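Local coordinates for protein aldehyde dehydrogenase (Bartonella henselae, PDB 3I44) that probably oxidises aldehydes to the corresponding carboxylic acids, using NAD+ or NADP+ as the hydride acceptor, at residues S360-G371 against T388-I399. The protein carries 1 engineered substitution. Sequence-based numbering, arbitrary orientation.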
ATOM      1  N   SER A 360      21.062 -19.219  23.254  1.00 28.64           N
ATOM      2  CA  SER A 360      19.652 -19.347  23.677  1.00 28.62           C
ATOM      3  C   SER A 360      19.059 -20.723  23.362  1.00 29.28           C
ATOM      4  O   SER A 360      18.225 -21.271  24.145  1.00 29.86           O
ATOM      5  CB  SER A 360      18.760 -18.253  23.061  1.00 29.12           C
ATOM      6  OG  SER A 360      18.230 -18.603  21.775  1.00 28.45           O
ATOM      7  N   GLY A 361      19.450 -21.283  22.212  1.00 29.42           N
ATOM      8  CA  GLY A 361      18.951 -22.592  21.808  1.00 29.65           C
ATOM      9  C   GLY A 361      19.428 -23.622  22.800  1.00 29.49           C
ATOM     10  O   GLY A 361      18.662 -24.462  23.253  1.00 30.26           O
ATOM     11  N   ILE A 362      20.697 -23.545  23.160  1.00 30.31           N
ATOM     12  CA  ILE A 362      21.248 -24.438  24.195  1.00 31.26           C
ATOM     13  C   ILE A 362      20.505 -24.249  25.537  1.00 31.64           C
ATOM     14  O   ILE A 362      19.975 -25.207  26.101  1.00 31.90           O
ATOM     15  CB  ILE A 362      22.767 -24.223  24.371  1.00 31.45           C
ATOM     16  CG1 ILE A 362      23.491 -24.604  23.080  1.00 30.44           C
ATOM     17  CG2 ILE A 362      23.300 -25.084  25.567  1.00 31.18           C
ATOM     18  CD1 ILE A 362      24.850 -24.031  22.946  1.00 32.21           C
ATOM     19  N   ASP A 363      20.397 -23.004  25.985  1.00 32.22           N
ATOM     20  CA  ASP A 363      19.808 -22.704  27.297  1.00 32.61           C
ATOM     21  C   ASP A 363      18.354 -23.062  27.397  1.00 33.23           C
ATOM     22  O   ASP A 363      17.887 -23.431  28.469  1.00 33.80           O
ATOM     23  CB  ASP A 363      19.938 -21.223  27.605  1.00 32.87           C
ATOM     24  CG  ASP A 363      21.353 -20.797  27.756  1.00 32.96           C
ATOM     25  OD1 ASP A 363      22.232 -21.669  27.809  1.00 36.32           O
ATOM     26  OD2 ASP A 363      21.597 -19.588  27.785  1.00 35.12           O
ATOM     27  N   GLU A 364      17.619 -22.949  26.291  1.00 33.49           N
ATOM     28  CA  GLU A 364      16.185 -23.241  26.316  1.00 33.07           C
ATOM     29  C   GLU A 364      15.901 -24.727  26.184  1.00 32.68           C
ATOM     30  O   GLU A 364      14.737 -25.151  26.231  1.00 32.02           O
ATOM     31  CB  GLU A 364      15.417 -22.408  25.272  1.00 33.42           C
ATOM     32  CG  GLU A 364      15.322 -20.923  25.697  1.00 34.32           C
ATOM     33  CD  GLU A 364      14.543 -20.045  24.731  1.00 35.89           C
ATOM     34  OE1 GLU A 364      14.451 -20.388  23.544  1.00 36.65           O
ATOM     35  OE2 GLU A 364      14.053 -18.980  25.156  1.00 38.36           O
ATOM     36  N   GLY A 365      16.956 -25.518  26.032  1.00 32.56           N
ATOM     37  CA  GLY A 365      16.809 -26.960  26.026  1.00 32.81           C
ATOM     38  C   GLY A 365      16.586 -27.619  24.674  1.00 32.83           C
ATOM     39  O   GLY A 365      16.135 -28.752  24.647  1.00 33.32           O
ATOM     40  N   ALA A 366      16.894 -26.951  23.551  1.00 32.33           N
ATOM     41  CA  ALA A 366      16.821 -27.649  22.238  1.00 32.45           C
ATOM     42  C   ALA A 366      17.986 -28.632  22.168  1.00 31.85           C
ATOM     43  O   ALA A 366      18.999 -28.406  22.808  1.00 32.91           O
ATOM     44  CB  ALA A 366      16.858 -26.660  21.056  1.00 31.40           C
ATOM     45  N   THR A 367      17.862 -29.718  21.417  1.00 32.07           N
ATOM     46  CA  THR A 367      19.030 -30.600  21.155  1.00 32.05           C
ATOM     47  C   THR A 367      20.038 -29.979  20.178  1.00 32.21           C
ATOM     48  O   THR A 367      19.719 -29.764  18.996  1.00 32.36           O
ATOM     49  CB  THR A 367      18.579 -31.935  20.579  1.00 32.55           C
ATOM     50  OG1 THR A 367      17.601 -32.484  21.454  1.00 32.57           O
ATOM     51  CG2 THR A 367      19.772 -32.930  20.421  1.00 31.28           C
ATOM     52  N   LEU A 368      21.255 -29.719  20.652  1.00 31.46           N
ATOM     53  CA  LEU A 368      22.349 -29.314  19.791  1.00 31.58           C
ATOM     54  C   LEU A 368      22.903 -30.523  19.043  1.00 31.93           C
ATOM     55  O   LEU A 368      23.560 -31.386  19.645  1.00 32.03           O
ATOM     56  CB  LEU A 368      23.464 -28.619  20.580  1.00 31.57           C
ATOM     57  CG  LEU A 368      24.688 -28.117  19.815  1.00 32.91           C
ATOM     58  CD1 LEU A 368      24.314 -27.080  18.746  1.00 33.28           C
ATOM     59  CD2 LEU A 368      25.720 -27.550  20.782  1.00 31.86           C
ATOM     60  N   VAL A 369      22.661 -30.562  17.721  1.00 31.00           N
ATOM     61  CA  VAL A 369      23.051 -31.702  16.888  1.00 29.52           C
ATOM     62  C   VAL A 369      24.469 -31.583  16.422  1.00 29.72           C
ATOM     63  O   VAL A 369      25.209 -32.566  16.461  1.00 29.67           O
ATOM     64  CB  VAL A 369      22.112 -31.874  15.679  1.00 30.07           C
ATOM     65  CG1 VAL A 369      22.584 -33.031  14.752  1.00 27.36           C
ATOM     66  CG2 VAL A 369      20.695 -32.079  16.165  1.00 25.75           C
ATOM     67  N   THR A 370      24.852 -30.388  15.959  1.00 29.93           N
ATOM     68  CA  THR A 370      26.238 -30.088  15.618  1.00 29.99           C
ATOM     69  C   THR A 370      26.447 -28.591  15.567  1.00 29.26           C
ATOM     70  O   THR A 370      25.496 -27.827  15.606  1.00 29.05           O
ATOM     71  CB  THR A 370      26.678 -30.714  14.277  1.00 30.70           C
ATOM     72  OG1 THR A 370      28.010 -30.277  13.970  1.00 33.13           O
ATOM     73  CG2 THR A 370      25.729 -30.319  13.132  1.00 30.35           C
ATOM     74  N   GLY A 371      27.694 -28.171  15.461  1.00 29.05           N
ATOM     75  CA  GLY A 371      28.028 -26.748  15.554  1.00 29.00           C
ATOM     76  C   GLY A 371      27.781 -26.222  16.954  1.00 29.18           C
ATOM     77  O   GLY A 371      27.790 -26.984  17.934  1.00 29.45           O
ATOM     78  N   THR A 388      25.330 -24.776  12.243  1.00 22.67           N
ATOM     79  CA  THR A 388      24.730 -25.312  13.458  1.00 22.27           C
ATOM     80  C   THR A 388      23.347 -25.882  13.185  1.00 22.95           C
ATOM     81  O   THR A 388      22.551 -25.290  12.442  1.00 23.32           O
ATOM     82  CB  THR A 388      24.663 -24.162  14.535  1.00 22.38           C
ATOM     83  OG1 THR A 388      25.997 -23.689  14.782  1.00 22.24           O
ATOM     84  CG2 THR A 388      24.011 -24.633  15.836  1.00 22.22           C
ATOM     85  N   VAL A 389      23.058 -27.033  13.782  1.00 22.83           N
ATOM     86  CA  VAL A 389      21.757 -27.658  13.695  1.00 23.12           C
ATOM     87  C   VAL A 389      21.181 -27.888  15.092  1.00 23.40           C
ATOM     88  O   VAL A 389      21.846 -28.481  15.952  1.00 24.34           O
ATOM     89  CB  VAL A 389      21.840 -29.002  12.896  1.00 22.77           C
ATOM     90  CG1 VAL A 389      20.513 -29.715  12.861  1.00 23.22           C
ATOM     91  CG2 VAL A 389      22.348 -28.776  11.461  1.00 24.57           C
ATOM     92  N   PHE A 390      19.932 -27.449  15.309  1.00 23.68           N
ATOM     93  CA  PHE A 390      19.153 -27.815  16.486  1.00 23.85           C
ATOM     94  C   PHE A 390      18.005 -28.725  16.096  1.00 24.65           C
ATOM     95  O   PHE A 390      17.423 -28.542  15.020  1.00 25.63           O
ATOM     96  CB  PHE A 390      18.577 -26.560  17.153  1.00 24.10           C
ATOM     97  CG  PHE A 390      19.594 -25.706  17.841  1.00 24.11           C
ATOM     98  CD1 PHE A 390      20.009 -26.013  19.138  1.00 25.87           C
ATOM     99  CD2 PHE A 390      20.149 -24.607  17.200  1.00 25.84           C
ATOM    100  CE1 PHE A 390      20.953 -25.213  19.791  1.00 26.36           C
ATOM    101  CE2 PHE A 390      21.090 -23.807  17.838  1.00 27.16           C
ATOM    102  CZ  PHE A 390      21.484 -24.107  19.147  1.00 25.88           C
ATOM    103  N   ALA A 391      17.676 -29.686  16.965  1.00 24.71           N
ATOM    104  CA  ALA A 391      16.527 -30.570  16.807  1.00 25.74           C
ATOM    105  C   ALA A 391      15.676 -30.494  18.072  1.00 26.79           C
ATOM    106  O   ALA A 391      16.094 -29.878  19.067  1.00 27.20           O
ATOM    107  CB  ALA A 391      16.960 -32.024  16.519  1.00 25.53           C
ATOM    108  N   ASP A 392      14.487 -31.101  18.031  1.00 27.78           N
ATOM    109  CA  ASP A 392      13.508 -30.992  19.113  1.00 29.27           C
ATOM    110  C   ASP A 392      13.273 -29.525  19.510  1.00 29.51           C
ATOM    111  O   ASP A 392      13.231 -29.185  20.695  1.00 30.11           O
ATOM    112  CB  ASP A 392      13.971 -31.840  20.299  1.00 29.68           C
ATOM    113  CG  ASP A 392      14.397 -33.228  19.850  1.00 31.94           C
ATOM    114  OD1 ASP A 392      13.579 -33.861  19.141  1.00 34.58           O
ATOM    115  OD2 ASP A 392      15.548 -33.657  20.151  1.00 33.69           O
ATOM    116  N   VAL A 393      13.137 -28.649  18.512  1.00 29.84           N
ATOM    117  CA  VAL A 393      12.888 -27.238  18.777  1.00 29.48           C
ATOM    118  C   VAL A 393      11.396 -27.103  19.019  1.00 30.20           C
ATOM    119  O   VAL A 393      10.598 -27.818  18.426  1.00 30.60           O
ATOM    120  CB  VAL A 393      13.339 -26.345  17.615  1.00 30.05           C
ATOM    121  CG1 VAL A 393      12.987 -24.869  17.913  1.00 28.92           C
ATOM    122  CG2 VAL A 393      14.853 -26.526  17.351  1.00 27.79           C
ATOM    123  N   LYS A 394      11.033 -26.235  19.947  1.00 30.69           N
ATOM    124  CA  LYS A 394       9.644 -26.028  20.327  1.00 31.27           C
ATOM    125  C   LYS A 394       9.241 -24.595  19.948  1.00 30.67           C
ATOM    126  O   LYS A 394      10.105 -23.705  19.922  1.00 29.97           O
ATOM    127  CB  LYS A 394       9.484 -26.194  21.841  1.00 32.30           C
ATOM    128  CG  LYS A 394       9.860 -27.572  22.394  1.00 35.60           C
ATOM    129  CD  LYS A 394       8.767 -28.577  22.138  1.00 39.20           C
ATOM    130  CE  LYS A 394       9.178 -29.988  22.583  1.00 42.54           C
ATOM    131  NZ  LYS A 394       8.848 -30.158  24.034  1.00 45.57           N
ATOM    132  N   PRO A 395       7.937 -24.367  19.679  1.00 30.39           N
ATOM    133  CA  PRO A 395       7.413 -23.058  19.261  1.00 30.43           C
ATOM    134  C   PRO A 395       7.757 -21.861  20.148  1.00 30.45           C
ATOM    135  O   PRO A 395       7.797 -20.734  19.652  1.00 30.13           O
ATOM    136  CB  PRO A 395       5.885 -23.267  19.250  1.00 30.58           C
ATOM    137  CG  PRO A 395       5.702 -24.729  19.000  1.00 31.23           C
ATOM    138  CD  PRO A 395       6.850 -25.372  19.770  1.00 30.99           C
ATOM    139  N   HIS A 396       7.997 -22.072  21.445  1.00 30.66           N
ATOM    140  CA  HIS A 396       8.261 -20.921  22.328  1.00 30.31           C
ATOM    141  C   HIS A 396       9.717 -20.501  22.273  1.00 29.56           C
ATOM    142  O   HIS A 396      10.077 -19.440  22.772  1.00 29.76           O
ATOM    143  CB  HIS A 396       7.886 -21.256  23.784  1.00 31.42           C
ATOM    144  CG  HIS A 396       8.798 -22.265  24.405  1.00 29.41           C
ATOM    145  ND1 HIS A 396       8.486 -23.607  24.460  1.00 29.47           N
ATOM    146  CD2 HIS A 396      10.029 -22.138  24.951  1.00 30.59           C
ATOM    147  CE1 HIS A 396       9.486 -24.264  25.021  1.00 30.47           C
ATOM    148  NE2 HIS A 396      10.440 -23.398  25.319  1.00 30.51           N
ATOM    149  N   MET A 397      10.582 -21.316  21.677  1.00 28.87           N
ATOM    150  CA  MET A 397      12.008 -21.013  21.727  1.00 28.37           C
ATOM    151  C   MET A 397      12.375 -19.856  20.831  1.00 27.74           C
ATOM    152  O   MET A 397      11.794 -19.667  19.760  1.00 27.41           O
ATOM    153  CB  MET A 397      12.835 -22.231  21.360  1.00 29.18           C
ATOM    154  CG  MET A 397      12.627 -23.403  22.296  1.00 30.63           C
ATOM    155  SD  MET A 397      13.647 -24.798  21.786  1.00 32.08           S
ATOM    156  CE  MET A 397      13.328 -25.922  23.173  1.00 29.92           C
ATOM    157  N   ARG A 398      13.350 -19.073  21.262  1.00 27.48           N
ATOM    158  CA  ARG A 398      13.784 -17.947  20.479  1.00 27.19           C
ATOM    159  C   ARG A 398      14.221 -18.358  19.061  1.00 27.01           C
ATOM    160  O   ARG A 398      13.977 -17.607  18.114  1.00 25.63           O
ATOM    161  CB  ARG A 398      14.926 -17.188  21.160  1.00 27.61           C
ATOM    162  CG  ARG A 398      14.520 -16.484  22.486  1.00 28.99           C
ATOM    163  CD  ARG A 398      15.691 -15.639  23.029  1.00 29.69           C
ATOM    164  NE  ARG A 398      16.078 -14.603  22.073  1.00 29.42           N
ATOM    165  CZ  ARG A 398      17.284 -14.042  22.003  1.00 31.47           C
ATOM    166  NH1 ARG A 398      18.264 -14.394  22.832  1.00 33.20           N
ATOM    167  NH2 ARG A 398      17.519 -13.123  21.082  1.00 31.47           N
ATOM    168  N   ILE A 399      14.900 -19.504  18.930  1.00 26.45           N
ATOM    169  CA  ILE A 399      15.435 -19.926  17.626  1.00 26.51           C
ATOM    170  C   ILE A 399      14.308 -20.295  16.661  1.00 26.34           C
ATOM    171  O   ILE A 399      14.509 -20.265  15.447  1.00 25.87           O
ATOM    172  CB  ILE A 399      16.494 -21.099  17.715  1.00 26.64           C
ATOM    173  CG1 ILE A 399      15.971 -22.316  18.505  1.00 27.56           C
ATOM    174  CG2 ILE A 399      17.784 -20.601  18.322  1.00 26.23           C
ATOM    175  CD1 ILE A 399      16.940 -23.514  18.501  1.00 26.30           C
TER
HETATM  176  O   HOH W   1      16.269 -20.394  21.552  1.00 28.05           O
HETATM  177  O   HOH W   2      11.731 -18.134  24.446  1.00 34.33           O
HETATM  178  O   HOH W   3      13.559 -30.028  23.260  1.00 35.90           O
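An antiparallel strand pair at the margin of a mixed sheet of the aldehyde dehydrogenase fold makes this contact: 367-370, an outermost strand, runs beside 388-391, whose other edge bonds to strand 408-414. Thr367 and Ala391 form a hydrogen-bonded pair: Ala391 N donates to Thr367 O at 2.9 Å, and Thr367 N returns a bond to Ala391 O. Farther on, a classic bulge sets both Val369 and Thr370 against Val389: Val369 N donates to Val389 O, while Val389 N donates to Thr370 O at 3.1 Å. Val369 CG2 meets Ala391 CB on the side that helix 316-329 covers.

The side bearing Phe390 faces helix 348-363. Ala366 CB lies 3.7 Å from Phe390 CD1, with Met397 SD also close to the methyl. Leu368 CD1 sits over one face of the ring and Ile399 CD1 over the other, 3.5 Å above the plane. Gly361 brings bare backbone to CE1, its carbonyl carbon 3.7 Å away. After the helix, Gly365 takes positive phi in a Schellman motif.

Glu364 reaches the start of the next helix, just after the N-cap residue Met397. With CG beside its own backbone N (chi1 -73°) and the chain extended, its OE1 accepts from Arg398 N on the syn lone pair (2.9 Å, 155° at the hydrogen). A water joins the same oxygen to Ile399 N and to Ser360 OG, itself hydrogen-bonded to Leu357 O. The Arg398 guanidinium does not pair with this carboxylate but salt-bridges Asp356 and Glu402. At the strand end, Thr367 OG1 donates to the anti lone pair of Asp392 OD2 at 2.7 Å; OD1 takes Tyr316.

The carboxylate of Glu364 thus meets the amino end of helix 398-401, where backbone N-H groups and the helix dipole would probably stabilise its negative charge.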